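Local coordinates for protein ORF 37 (Human herpesvirus 8 type M, PDB 3FHD) that cleaves DNA as a metal-dependent endonuclease and exonuclease of the PD-(D/E)XK superfamily, helping to process branched viral DNA into unit-length genomes, at residues 69-72 and 73-76; 209-212 and 213-217; 230-233 and 234-237. All coordinates share one frame; numbering follows the deposited sequence.

Interaction 1. Residues 69-72 and 73-76; sequences RDWC and AQAK
Gln74 folds back on the last turn of helix 66-72 and takes the carbonyl oxygen of Trp71 with two of its own N-H groups. The side-chain amide makes the straighter bond: Gln74 NE2 lies 3.1 Å from Trp71 O, with an N-H...O angle of 164°, and the donor sits in the carbonyl plane on a lone pair. The oxygen in turn lies almost in the plane of the Gln74 amide. The backbone bond, Gln74 N to Trp71 O at 3.3 Å, comes from well above the carbonyl plane, so the two donors reach one acceptor from different directions. With CG anti to its own carbonyl carbon (chi1 -66°) and the chain extended beyond it, the Gln74 side chain runs back past the oxygen, closing a small ring of main-chain and side-chain atoms.

The same amide nitrogen also meets the indole, Gln74 NE2 lying 3.5 Å from Trp71 CD1; ring and amide planes are inclined by 61°, an oblique approach. One residue earlier in the chain, Ala73 N is shared weakly between Arg69 O, at 3.0 Å, and Asp70 O, at 3.4 Å, as the helical pattern gives way to the loop.

Farther out, the indole is wedged against Val122, Ala123 and Tyr126 of helix 122-130 and against Ile77 and Pro79 of the following loop, which anchors the residue whose carbonyl Gln74 grips. Lys494 NZ donates to both Cys72 O and Gln74 O, tying the exit of the helix to the C-terminal part of the chain.

This is a helix C-terminus at which a side-chain amide supplements the main chain: a carbonyl near the helix end, where i+4 donors run out, receives two N-H groups, which probably help to set the direction in which the loop departs.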
loop_
_atom_site.group_PDB
_atom_site.type_symbol
_atom_site.label_atom_id
_atom_site.label_comp_id
_atom_site.label_asym_id
_atom_site.label_seq_id
_atom_site.Cartn_x
_atom_site.Cartn_y
_atom_site.Cartn_z
ATOM N N ARG A 69 -13.377 24.558 -14.156
ATOM C CA ARG A 69 -13.916 24.508 -15.528
ATOM C C ARG A 69 -13.749 25.843 -16.238
ATOM O O ARG A 69 -13.308 25.900 -17.397
ATOM C CB ARG A 69 -15.408 24.149 -15.503
ATOM C CG ARG A 69 -15.729 22.689 -15.189
ATOM C CD ARG A 69 -17.248 22.499 -15.198
ATOM N NE ARG A 69 -17.658 21.119 -14.935
ATOM C CZ ARG A 69 -17.822 20.189 -15.870
ATOM N NH1 ARG A 69 -17.564 20.447 -17.153
ATOM N NH2 ARG A 69 -18.230 18.981 -15.509
ATOM N N ASP A 70 -14.131 26.916 -15.531
ATOM C CA ASP A 70 -14.011 28.290 -16.008
ATOM C C ASP A 70 -12.571 28.711 -16.302
ATOM O O ASP A 70 -12.302 29.322 -17.333
ATOM C CB ASP A 70 -14.623 29.258 -14.984
ATOM C CG ASP A 70 -16.153 29.173 -14.914
ATOM O OD1 ASP A 70 -16.787 28.475 -15.745
ATOM O OD2 ASP A 70 -16.731 29.818 -14.007
ATOM N N TRP A 71 -11.668 28.416 -15.367
ATOM C CA TRP A 71 -10.225 28.640 -15.512
ATOM C C TRP A 71 -9.676 27.855 -16.700
ATOM O O TRP A 71 -8.913 28.397 -17.506
ATOM C CB TRP A 71 -9.524 28.214 -14.207
ATOM C CG TRP A 71 -8.011 28.183 -14.210
ATOM C CD1 TRP A 71 -7.161 29.241 -14.394
ATOM C CD2 TRP A 71 -7.174 27.034 -13.977
ATOM N NE1 TRP A 71 -5.852 28.813 -14.313
ATOM C CE2 TRP A 71 -5.833 27.467 -14.061
ATOM C CE3 TRP A 71 -7.433 25.680 -13.737
ATOM C CZ2 TRP A 71 -4.750 26.596 -13.903
ATOM C CZ3 TRP A 71 -6.364 24.818 -13.572
ATOM C CH2 TRP A 71 -5.025 25.291 -13.656
ATOM N N CYS A 72 -10.083 26.587 -16.806
ATOM C CA CYS A 72 -9.618 25.685 -17.861
ATOM C C CYS A 72 -10.120 26.073 -19.243
ATOM O O CYS A 72 -9.511 25.699 -20.249
ATOM C CB CYS A 72 -9.992 24.219 -17.558
ATOM S SG CYS A 72 -8.937 23.496 -16.339
ATOM N N ALA A 73 -11.224 26.822 -19.288
ATOM C CA ALA A 73 -11.790 27.286 -20.554
ATOM C C ALA A 73 -10.863 28.262 -21.280
ATOM O O ALA A 73 -10.966 28.408 -22.483
ATOM C CB ALA A 73 -13.156 27.934 -20.321
ATOM N N GLN A 74 -9.963 28.928 -20.558
ATOM C CA GLN A 74 -9.068 29.931 -21.163
ATOM C C GLN A 74 -8.040 29.320 -22.122
ATOM O O GLN A 74 -7.476 28.264 -21.838
ATOM C CB GLN A 74 -8.322 30.689 -20.079
ATOM C CG GLN A 74 -9.203 31.533 -19.210
ATOM C CD GLN A 74 -8.425 32.146 -18.082
ATOM O OE1 GLN A 74 -8.031 33.304 -18.153
ATOM N NE2 GLN A 74 -8.164 31.366 -17.048
ATOM N N ALA A 75 -7.796 29.993 -23.250
ATOM C CA ALA A 75 -6.817 29.521 -24.247
ATOM C C ALA A 75 -5.406 29.250 -23.687
ATOM O O ALA A 75 -4.773 28.248 -24.039
ATOM C CB ALA A 75 -6.739 30.500 -25.415
ATOM N N LYS A 76 -4.920 30.146 -22.835
ATOM C CA LYS A 76 -3.576 30.048 -22.256
ATOM C C LYS A 76 -3.394 28.895 -21.247
ATOM O O LYS A 76 -2.276 28.436 -21.019
ATOM C CB LYS A 76 -3.182 31.391 -21.604
ATOM C CG LYS A 76 -4.062 31.831 -20.412
ATOM C CD LYS A 76 -3.776 33.289 -19.991
ATOM C CE LYS A 76 -4.565 33.656 -18.724
ATOM N NZ LYS A 76 -4.357 35.061 -18.224
#

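Interaction 2. Residues 209-212 and 213-217; sequences VKTL and LATLL
Leu212 and Leu216, one turn apart on helix 203-217, lie side by side and point the same way, with Leu212 CD2 3.6 Å from Leu216 CD1. Both place CG anti to the carbonyl carbon (chi1 -67° and -51°), which sets the two branches alongside each other, and both press on Ile444 of strand 443-444.

Leu213 turns to the neighbouring face. Its CD1 rests 4.2 Å from Val209 CG1, a looser contact, and the pair packs against Ile267 of strand 262-269 and Leu459 of strand 455-464.

On Thr211 the side chain stands beside that of Thr215, whose OG1 gives a weak bond to Thr211 O at 3.0 Å, added to the regular one from Thr215 N. The next carbonyl is split: Leu212 O accepts from Leu216 N at 2.8 Å and weakly from Leu217 N, where the helix widens into a pi-type turn.

Ile444 thus bridges the leucine and threonine pairs, and Val209 and Leu213 seat the helix on the central sheet, while Lys210 sends NZ to the carbonyls of Asp243 and Leu225, linking this helix directly to a residue that binds magnesium.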
loop_
_atom_site.group_PDB
_atom_site.type_symbol
_atom_site.label_atom_id
_atom_site.label_comp_id
_atom_site.label_asym_id
_atom_site.label_seq_id
_atom_site.Cartn_x
_atom_site.Cartn_y
_atom_site.Cartn_z
ATOM N N VAL A 209 -0.511 -9.330 12.580
ATOM C CA VAL A 209 0.726 -9.593 11.859
ATOM C C VAL A 209 1.770 -8.470 12.066
ATOM O O VAL A 209 2.957 -8.770 12.236
ATOM C CB VAL A 209 0.516 -9.873 10.356
ATOM C CG1 VAL A 209 1.883 -10.108 9.642
ATOM C CG2 VAL A 209 -0.423 -11.077 10.166
ATOM N N LYS A 210 1.344 -7.205 12.049
ATOM C CA LYS A 210 2.277 -6.084 12.345
ATOM C C LYS A 210 2.959 -6.285 13.677
ATOM O O LYS A 210 4.182 -6.119 13.778
ATOM C CB LYS A 210 1.568 -4.725 12.410
ATOM C CG LYS A 210 1.061 -4.229 11.113
ATOM C CD LYS A 210 0.680 -2.752 11.142
ATOM C CE LYS A 210 -0.306 -2.526 9.989
ATOM N NZ LYS A 210 -0.503 -1.119 9.558
ATOM N N THR A 211 2.172 -6.618 14.703
ATOM C CA THR A 211 2.737 -6.912 16.043
ATOM C C THR A 211 3.781 -8.036 16.045
ATOM O O THR A 211 4.807 -7.929 16.736
ATOM C CB THR A 211 1.649 -7.220 17.083
ATOM O OG1 THR A 211 0.671 -6.179 17.046
ATOM C CG2 THR A 211 2.256 -7.256 18.516
ATOM N N LEU A 212 3.509 -9.107 15.302
ATOM C CA LEU A 212 4.470 -10.204 15.107
ATOM C C LEU A 212 5.788 -9.762 14.468
ATOM O O LEU A 212 6.871 -10.149 14.943
ATOM C CB LEU A 212 3.850 -11.331 14.278
ATOM C CG LEU A 212 2.693 -12.138 14.896
ATOM C CD1 LEU A 212 1.909 -12.905 13.831
ATOM C CD2 LEU A 212 3.211 -13.097 15.980
ATOM N N LEU A 213 5.702 -8.968 13.400
ATOM C CA LEU A 213 6.884 -8.438 12.720
ATOM C C LEU A 213 7.695 -7.549 13.663
ATOM O O LEU A 213 8.908 -7.726 13.832
ATOM C CB LEU A 213 6.459 -7.661 11.438
ATOM C CG LEU A 213 5.771 -8.495 10.342
ATOM C CD1 LEU A 213 5.253 -7.675 9.118
ATOM C CD2 LEU A 213 6.694 -9.631 9.883
ATOM N N ALA A 214 7.003 -6.607 14.304
ATOM C CA ALA A 214 7.630 -5.634 15.202
ATOM C C ALA A 214 8.293 -6.284 16.434
ATOM O O ALA A 214 9.465 -6.012 16.760
ATOM C CB ALA A 214 6.580 -4.608 15.624
ATOM N N THR A 215 7.542 -7.161 17.098
ATOM C CA THR A 215 7.955 -7.796 18.348
ATOM C C THR A 215 8.876 -9.016 18.182
ATOM O O THR A 215 9.798 -9.240 19.004
ATOM C CB THR A 215 6.704 -8.217 19.141
ATOM O OG1 THR A 215 5.903 -7.051 19.374
ATOM C CG2 THR A 215 7.088 -8.850 20.474
ATOM N N LEU A 216 8.635 -9.827 17.158
ATOM C CA LEU A 216 9.362 -11.096 17.046
ATOM C C LEU A 216 10.460 -11.116 16.007
ATOM O O LEU A 216 11.447 -11.833 16.174
ATOM C CB LEU A 216 8.409 -12.286 16.860
ATOM C CG LEU A 216 7.237 -12.432 17.850
ATOM C CD1 LEU A 216 6.385 -13.631 17.482
ATOM C CD2 LEU A 216 7.688 -12.533 19.324
ATOM N N LEU A 217 10.309 -10.334 14.944
ATOM C CA LEU A 217 11.325 -10.274 13.879
ATOM C C LEU A 217 12.243 -9.072 14.010
ATOM O O LEU A 217 13.394 -9.138 13.615
ATOM C CB LEU A 217 10.684 -10.262 12.477
ATOM C CG LEU A 217 10.467 -11.605 11.763
ATOM C CD1 LEU A 217 9.625 -12.563 12.608
ATOM C CD2 LEU A 217 9.802 -11.388 10.381
#

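Interaction 3. Residues 230-233 and 234-237; sequences MQSP and QNGI
Ser232 and Asn235 face each other across the turn of the beta-hairpin formed by strands 230-231 and 238-240, and an Asx turn at Asn235 overlaps its end. The serine carbon-oxygen bond is directed into the turn: Ser232 OG stands anti to the backbone N (chi1 164°) and accepts from Asn235 N at 3.2 Å with an N-H...O angle of 151°. The Asn235 amide group folds over the same hydroxymethyl group, and its OD1 lies 3.2 Å from Ser232 CB. Although Ser232 OG is only 3.1 Å from Asn235 ND2, the angle is too poor for a bond; each has a better partner, Glu408 for the hydroxyl and Asn503 for the amide nitrogen.

Pro233 and Gln234 form the outer bend. The bent glutamine chain curls back toward the proline backbone, bringing Gln234 OE1 to 3.7 Å from Pro233 O. Arg137 bonds to both oxygens, NH2 to Gln234 OE1 and NE to Pro233 O, which probably offsets their like partial charges. The proline ring lies against Cys141 of helix 134-147 and Leu412 of helix 394-412.

The turn closes through the main chain, Gly236 N donating to Ser232 O at 2.9 Å from a position tilted out of the carbonyl plane. Gly236 itself has positive phi, which carries the chain round toward the second strand. Asn235 holds its CG between backbone N and carbonyl carbon, which helps to bring OD1 toward the following residues. There it accepts from Phe238 N and also from Ile237 N, the latter reaching a lone pair of Asn235 OD1 in the carbonyl plane at 2.9 Å, with an N-H...O angle of 163°.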
loop_
_atom_site.group_PDB
_atom_site.type_symbol
_atom_site.label_atom_id
_atom_site.label_comp_id
_atom_site.label_asym_id
_atom_site.label_seq_id
_atom_site.Cartn_x
_atom_site.Cartn_y
_atom_site.Cartn_z
ATOM N N MET A 230 1.267 8.097 0.792
ATOM C CA MET A 230 2.419 8.742 0.187
ATOM C C MET A 230 2.175 8.936 -1.297
ATOM O O MET A 230 2.344 7.985 -2.066
ATOM C CB MET A 230 3.646 7.858 0.371
ATOM C CG MET A 230 4.075 7.853 1.835
ATOM S SD MET A 230 5.302 6.658 2.376
ATOM C CE MET A 230 5.015 5.284 1.327
ATOM N N GLN A 231 1.820 10.162 -1.693
ATOM C CA GLN A 231 1.653 10.510 -3.101
ATOM C C GLN A 231 3.077 10.608 -3.735
ATOM O O GLN A 231 4.055 10.948 -3.028
ATOM C CB GLN A 231 0.944 11.865 -3.205
ATOM C CG GLN A 231 -0.425 11.912 -2.504
ATOM C CD GLN A 231 -0.953 13.340 -2.341
ATOM O OE1 GLN A 231 -1.748 13.817 -3.163
ATOM N NE2 GLN A 231 -0.514 14.024 -1.275
ATOM N N SER A 232 3.209 10.316 -5.024
ATOM C CA SER A 232 4.436 10.625 -5.766
ATOM C C SER A 232 4.643 12.139 -5.945
ATOM O O SER A 232 3.856 12.798 -6.621
ATOM C CB SER A 232 4.460 9.949 -7.159
ATOM O OG SER A 232 5.478 10.564 -7.977
ATOM N N PRO A 233 5.734 12.709 -5.373
ATOM C CA PRO A 233 5.954 14.153 -5.589
ATOM C C PRO A 233 6.405 14.489 -7.008
ATOM O O PRO A 233 6.329 15.649 -7.416
ATOM C CB PRO A 233 7.044 14.505 -4.563
ATOM C CG PRO A 233 7.783 13.174 -4.337
ATOM C CD PRO A 233 6.730 12.112 -4.469
ATOM N N GLN A 234 6.883 13.500 -7.756
ATOM C CA GLN A 234 7.425 13.779 -9.076
ATOM C C GLN A 234 6.350 13.781 -10.161
ATOM O O GLN A 234 6.475 14.513 -11.122
ATOM C CB GLN A 234 8.543 12.806 -9.427
ATOM C CG GLN A 234 9.809 12.951 -8.551
ATOM C CD GLN A 234 10.479 14.311 -8.725
ATOM O OE1 GLN A 234 9.872 15.367 -8.486
ATOM N NE2 GLN A 234 11.729 14.294 -9.142
ATOM N N ASN A 235 5.269 13.021 -9.957
ATOM C CA ASN A 235 4.176 12.979 -10.968
ATOM C C ASN A 235 2.756 13.275 -10.472
ATOM O O ASN A 235 1.900 13.727 -11.247
ATOM C CB ASN A 235 4.225 11.657 -11.754
ATOM C CG ASN A 235 4.186 10.436 -10.855
ATOM O OD1 ASN A 235 3.208 10.206 -10.145
ATOM N ND2 ASN A 235 5.262 9.647 -10.882
ATOM N N GLY A 236 2.496 13.020 -9.196
ATOM C CA GLY A 236 1.158 13.197 -8.638
ATOM C C GLY A 236 0.065 12.250 -9.160
ATOM O O GLY A 236 -1.104 12.481 -8.892
ATOM N N ILE A 237 0.439 11.173 -9.864
ATOM C CA ILE A 237 -0.551 10.191 -10.384
ATOM C C ILE A 237 -0.497 8.839 -9.676
ATOM O O ILE A 237 -1.461 8.066 -9.712
ATOM C CB ILE A 237 -0.476 10.027 -11.928
ATOM C CG1 ILE A 237 0.742 9.187 -12.352
ATOM C CG2 ILE A 237 -0.418 11.366 -12.605
ATOM C CD1 ILE A 237 0.676 8.744 -13.827
#

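In the fold
All three contacts are local, yet their chemistry follows their place in the fold. Interaction 1 sits at the periphery, its centre about 35 Å from that of the chain, and relies on polar bonds at a helix end. Interaction 2, on the opposite side of the chain's centre, is part of a helix that widens near its end and packs on the central sheet; it combines apolar contacts with helical bonds and alone lies beside the magnesium site. Interaction 3 is the most central and the most buried, a loop whose polar groups are bonded by both surrounding side chains and its own backbone. No two share a helix or strand, and none touch.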